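Local atomic coordinates of succinate dehydrogenase subunit A (Mycolicibacterium smegmatis, PDB entry 7D6V), a protein that probably oxidises succinate to fumarate as the FAD-carrying subunit of a mycobacterial respiratory succinate dehydrogenase that passes the electrons on towards quinone. Residues Asp10-Gly15 with Arg33-Thr38. Sequence-based numbering, arbitrary orientation.
Sequences DVVVIG and RVAVVT. With FAD (flavin-adenine dinucleotide), chain D.
Val11, Val13, Val34 and Val36 line one face of two neighbouring parallel strands, 11-14 and 34-37, the beta strands of a Rossmann-type beta-alpha-beta unit whose connecting helix 18-30 packs over that face through Val24 and Ala27. The strand directions differ by 18°, and the pairing is in register, Val11 opposite Val34 through to Ile14 opposite Val37. Val11 and Val34 lie side by side and point the same way. With chi1 at 63°, Val11 CG1 sits between its own backbone N and carbonyl carbon, a placement that brings it 3.7 Å from both CG1 and CG2 of Val34. Val13 instead crosses Val34 at a slant, its CG2 meeting Val34 CG1 at 4.1 Å. On the other face, Val12 divides its methyls between two partners: CG1 approaches Val37 CG2 at 4.0 Å, and CG2 turns to Ala35 CB. There Ile14 and Val37 also rest on Ile174 of strand 172-179. Backbone bonds join the strands, that from Val13 N to Ala35 O running almost straight along the carbonyl direction (C=O...N 176°). At the start of the pair, Asp10 OD2 receives Arg33 N at 3.2 Å with a nearly linear N-H, met on the anti side and somewhat out of the carboxylate plane, whereas OD1 forms a salt bridge with Arg453. The far end belongs to the FAD pocket. Gly15, the first glycine of an apparent GxGxxG motif, has a backbone conformation suited to glycine and no side chain, and its CA lies against the adenosine ribose of FAD, beside O4B. Next to it, Ile14 CG2 touches the adenine, 3.5 Å from C2A of FAD.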
ATOM      1  N   ASP A  10      -2.529   0.009  31.760  1.00 18.33           N
ATOM      2  CA  ASP A  10      -2.903   1.345  32.210  1.00 18.33           C
ATOM      3  C   ASP A  10      -3.897   2.008  31.267  1.00 18.33           C
ATOM      4  O   ASP A  10      -4.820   2.691  31.721  1.00 18.33           O
ATOM      5  CB  ASP A  10      -1.661   2.227  32.345  1.00 18.33           C
ATOM      6  CG  ASP A  10      -0.805   1.853  33.533  1.00 18.33           C
ATOM      7  OD1 ASP A  10      -1.368   1.540  34.602  1.00 18.33           O
ATOM      8  OD2 ASP A  10       0.436   1.875  33.402  1.00 18.33           O
ATOM      9  N   VAL A  11      -3.720   1.828  29.963  1.00 16.07           N
ATOM     10  CA  VAL A  11      -4.606   2.401  28.962  1.00 16.07           C
ATOM     11  C   VAL A  11      -4.725   1.414  27.812  1.00 16.07           C
ATOM     12  O   VAL A  11      -3.774   0.704  27.476  1.00 16.07           O
ATOM     13  CB  VAL A  11      -4.101   3.783  28.475  1.00 16.07           C
ATOM     14  CG1 VAL A  11      -2.751   3.658  27.798  1.00 16.07           C
ATOM     15  CG2 VAL A  11      -5.111   4.443  27.551  1.00 16.07           C
ATOM     16  N   VAL A  12      -5.917   1.346  27.227  1.00 15.41           N
ATOM     17  CA  VAL A  12      -6.173   0.538  26.043  1.00 15.41           C
ATOM     18  C   VAL A  12      -6.597   1.469  24.919  1.00 15.41           C
ATOM     19  O   VAL A  12      -7.553   2.237  25.070  1.00 15.41           O
ATOM     20  CB  VAL A  12      -7.246  -0.535  26.303  1.00 15.41           C
ATOM     21  CG1 VAL A  12      -7.583  -1.268  25.019  1.00 15.41           C
ATOM     22  CG2 VAL A  12      -6.767  -1.517  27.349  1.00 15.41           C
ATOM     23  N   VAL A  13      -5.886   1.406  23.800  1.00 14.13           N
ATOM     24  CA  VAL A  13      -6.223   2.167  22.604  1.00 14.13           C
ATOM     25  C   VAL A  13      -6.853   1.205  21.610  1.00 14.13           C
ATOM     26  O   VAL A  13      -6.206   0.251  21.165  1.00 14.13           O
ATOM     27  CB  VAL A  13      -4.987   2.861  22.011  1.00 14.13           C
ATOM     28  CG1 VAL A  13      -5.364   3.648  20.774  1.00 14.13           C
ATOM     29  CG2 VAL A  13      -4.354   3.774  23.041  1.00 14.13           C
ATOM     30  N   ILE A  14      -8.110   1.450  21.260  1.00 14.85           N
ATOM     31  CA  ILE A  14      -8.898   0.510  20.469  1.00 14.85           C
ATOM     32  C   ILE A  14      -8.805   0.960  19.015  1.00 14.85           C
ATOM     33  O   ILE A  14      -9.692   1.618  18.484  1.00 14.85           O
ATOM     34  CB  ILE A  14     -10.343   0.435  20.960  1.00 14.85           C
ATOM     35  CG1 ILE A  14     -10.376   0.146  22.460  1.00 14.85           C
ATOM     36  CG2 ILE A  14     -11.110  -0.635  20.211  1.00 14.85           C
ATOM     37  CD1 ILE A  14     -11.766   0.034  23.025  1.00 14.85           C
ATOM     38  N   GLY A  15      -7.742   0.548  18.338  1.00 15.14           N
ATOM     39  CA  GLY A  15      -7.576   0.940  16.955  1.00 15.14           C
ATOM     40  C   GLY A  15      -6.198   1.476  16.653  1.00 15.14           C
ATOM     41  O   GLY A  15      -5.665   2.292  17.408  1.00 15.14           O
ATOM     42  N   ARG A  33       1.832   1.401  30.604  1.00 18.19           N
ATOM     43  CA  ARG A  33       1.652   0.147  29.891  1.00 18.19           C
ATOM     44  C   ARG A  33       0.438   0.284  28.985  1.00 18.19           C
ATOM     45  O   ARG A  33      -0.682   0.469  29.468  1.00 18.19           O
ATOM     46  CB  ARG A  33       1.480  -1.016  30.864  1.00 18.19           C
ATOM     47  CG  ARG A  33       2.556  -1.097  31.922  1.00 18.19           C
ATOM     48  CD  ARG A  33       2.549  -2.456  32.585  1.00 18.19           C
ATOM     49  NE  ARG A  33       2.728  -3.531  31.614  1.00 18.19           N
ATOM     50  CZ  ARG A  33       1.864  -4.523  31.427  1.00 18.19           C
ATOM     51  NH1 ARG A  33       2.114  -5.459  30.524  1.00 18.19           N
ATOM     52  NH2 ARG A  33       0.752  -4.580  32.145  1.00 18.19           N
ATOM     53  N   VAL A  34       0.660   0.191  27.679  1.00 16.08           N
ATOM     54  CA  VAL A  34      -0.359   0.469  26.675  1.00 16.08           C
ATOM     55  C   VAL A  34      -0.643  -0.807  25.898  1.00 16.08           C
ATOM     56  O   VAL A  34       0.286  -1.492  25.459  1.00 16.08           O
ATOM     57  CB  VAL A  34       0.077   1.595  25.723  1.00 16.08           C
ATOM     58  CG1 VAL A  34      -1.085   2.045  24.860  1.00 16.08           C
ATOM     59  CG2 VAL A  34       0.639   2.760  26.507  1.00 16.08           C
ATOM     60  N   ALA A  35      -1.923  -1.120  25.733  1.00 15.31           N
ATOM     61  CA  ALA A  35      -2.373  -2.211  24.882  1.00 15.31           C
ATOM     62  C   ALA A  35      -2.993  -1.623  23.624  1.00 15.31           C
ATOM     63  O   ALA A  35      -3.809  -0.701  23.705  1.00 15.31           O
ATOM     64  CB  ALA A  35      -3.381  -3.099  25.611  1.00 15.31           C
ATOM     65  N   VAL A  36      -2.599  -2.144  22.469  1.00 14.62           N
ATOM     66  CA  VAL A  36      -3.087  -1.668  21.181  1.00 14.62           C
ATOM     67  C   VAL A  36      -3.956  -2.772  20.602  1.00 14.62           C
ATOM     68  O   VAL A  36      -3.464  -3.867  20.307  1.00 14.62           O
ATOM     69  CB  VAL A  36      -1.936  -1.325  20.227  1.00 14.62           C
ATOM     70  CG1 VAL A  36      -2.473  -0.922  18.865  1.00 14.62           C
ATOM     71  CG2 VAL A  36      -1.046  -0.268  20.813  1.00 14.62           C
ATOM     72  N   VAL A  37      -5.241  -2.491  20.423  1.00 14.52           N
ATOM     73  CA  VAL A  37      -6.198  -3.460  19.904  1.00 14.52           C
ATOM     74  C   VAL A  37      -6.634  -3.004  18.521  1.00 14.52           C
ATOM     75  O   VAL A  37      -7.064  -1.859  18.346  1.00 14.52           O
ATOM     76  CB  VAL A  37      -7.403  -3.620  20.845  1.00 14.52           C
ATOM     77  CG1 VAL A  37      -8.378  -4.638  20.287  1.00 14.52           C
ATOM     78  CG2 VAL A  37      -6.933  -4.030  22.226  1.00 14.52           C
ATOM     79  N   THR A  38      -6.514  -3.894  17.542  1.00 15.47           N
ATOM     80  CA  THR A  38      -6.812  -3.576  16.155  1.00 15.47           C
ATOM     81  C   THR A  38      -7.695  -4.670  15.579  1.00 15.47           C
ATOM     82  O   THR A  38      -7.452  -5.856  15.808  1.00 15.47           O
ATOM     83  CB  THR A  38      -5.528  -3.455  15.326  1.00 15.47           C
ATOM     84  OG1 THR A  38      -4.706  -2.419  15.871  1.00 15.47           O
ATOM     85  CG2 THR A  38      -5.854  -3.093  13.893  1.00 15.47           C
TER
HETATM   86  PA  FAD D 701      -8.492   4.474  10.967  1.00 47.92           P
HETATM   87  O1A FAD D 701      -7.009   4.455  10.935  1.00 60.35           O
HETATM   88  O2A FAD D 701      -9.245   4.559   9.696  1.00 49.78           O
HETATM   89  O5B FAD D 701      -8.960   3.121  11.675  1.00 56.78           O
HETATM   90  C5B FAD D 701      -9.356   3.038  13.031  1.00 44.11           C
HETATM   91  C4B FAD D 701      -8.783   1.779  13.660  1.00 52.81           C
HETATM   92  O4B FAD D 701      -9.660   1.285  14.667  1.00 51.81           O
HETATM   93  C3B FAD D 701      -8.594   0.634  12.695  1.00 50.05           C
HETATM   94  O3B FAD D 701      -7.330   0.053  12.977  1.00 55.52           O
HETATM   95  C2B FAD D 701      -9.663  -0.359  13.069  1.00 47.82           C
HETATM   96  O2B FAD D 701      -9.284  -1.703  12.802  1.00 66.09           O
HETATM   97  C1B FAD D 701      -9.793  -0.122  14.545  1.00 53.66           C
HETATM   98  N9A FAD D 701     -11.103  -0.568  15.044  1.00 52.69           N
HETATM   99  C8A FAD D 701     -12.297  -0.156  14.622  1.00 42.11           C
HETATM  100  N7A FAD D 701     -13.282  -0.770  15.302  1.00 48.96           N
HETATM  101  C5A FAD D 701     -12.709  -1.600  16.179  1.00 47.12           C
HETATM  102  C6A FAD D 701     -13.161  -2.549  17.207  1.00 47.41           C
HETATM  103  N6A FAD D 701     -14.466  -2.749  17.448  1.00 50.65           N
HETATM  104  N1A FAD D 701     -12.228  -3.214  17.899  1.00 47.33           N
HETATM  105  C2A FAD D 701     -10.922  -3.033  17.688  1.00 51.28           C
HETATM  106  N3A FAD D 701     -10.443  -2.192  16.775  1.00 51.84           N
HETATM  107  C4A FAD D 701     -11.271  -1.461  16.005  1.00 48.04           C
HETATM  108  N1  FAD D 701      -8.331  12.518   4.683  1.00 62.94           N
HETATM  109  C2  FAD D 701      -7.475  13.472   4.266  1.00 63.04           C
HETATM  110  O2  FAD D 701      -7.197  14.393   5.040  1.00 56.25           O
HETATM  111  N3  FAD D 701      -6.913  13.474   3.058  1.00 65.67           N
HETATM  112  C4  FAD D 701      -7.164  12.524   2.167  1.00 65.21           C
HETATM  113  O4  FAD D 701      -6.629  12.546   1.051  1.00 66.69           O
HETATM  114  C4X FAD D 701      -8.091  11.440   2.531  1.00 60.33           C
HETATM  115  N5  FAD D 701      -8.387  10.448   1.678  1.00 60.90           N
HETATM  116  C5X FAD D 701      -9.232   9.472   2.045  1.00 55.02           C
HETATM  117  C6  FAD D 701      -9.524   8.453   1.153  1.00 53.65           C
HETATM  118  C7  FAD D 701     -10.396   7.447   1.519  1.00 50.56           C
HETATM  119  C7M FAD D 701     -10.723   6.340   0.561  1.00 49.65           C
HETATM  120  C8  FAD D 701     -11.013   7.457   2.861  1.00 47.62           C
HETATM  121  C8M FAD D 701     -11.959   6.364   3.259  1.00 42.14           C
HETATM  122  C9  FAD D 701     -10.723   8.468   3.757  1.00 49.32           C
HETATM  123  C9A FAD D 701      -9.854   9.475   3.391  1.00 54.45           C
HETATM  124  N10 FAD D 701      -9.561  10.500   4.294  1.00 55.67           N
HETATM  125  C10 FAD D 701      -8.673  11.497   3.882  1.00 57.06           C
HETATM  126  C1' FAD D 701     -10.147  10.521   5.629  1.00 52.27           C
HETATM  127  C2' FAD D 701      -9.105  10.069   6.645  1.00 57.37           C
HETATM  128  O2' FAD D 701      -8.285   9.045   6.086  1.00 60.89           O
HETATM  129  C3' FAD D 701      -9.733   9.491   7.901  1.00 54.68           C
HETATM  130  O3' FAD D 701     -10.446  10.524   8.567  1.00 59.71           O
HETATM  131  C4' FAD D 701      -8.662   8.957   8.838  1.00 52.15           C
HETATM  132  O4' FAD D 701      -7.941   7.914   8.196  1.00 56.02           O
HETATM  133  C5' FAD D 701      -9.241   8.403  10.125  1.00 53.37           C
HETATM  134  O5' FAD D 701      -8.188   7.751  10.818  1.00 50.83           O
HETATM  135  P   FAD D 701      -8.385   7.062  12.242  1.00 52.77           P
HETATM  136  O1P FAD D 701      -7.028   6.847  12.813  1.00 55.36           O
HETATM  137  O2P FAD D 701      -9.377   7.833  13.036  1.00 55.97           O
HETATM  138  O3P FAD D 701      -9.055   5.636  11.918  1.00 53.35           O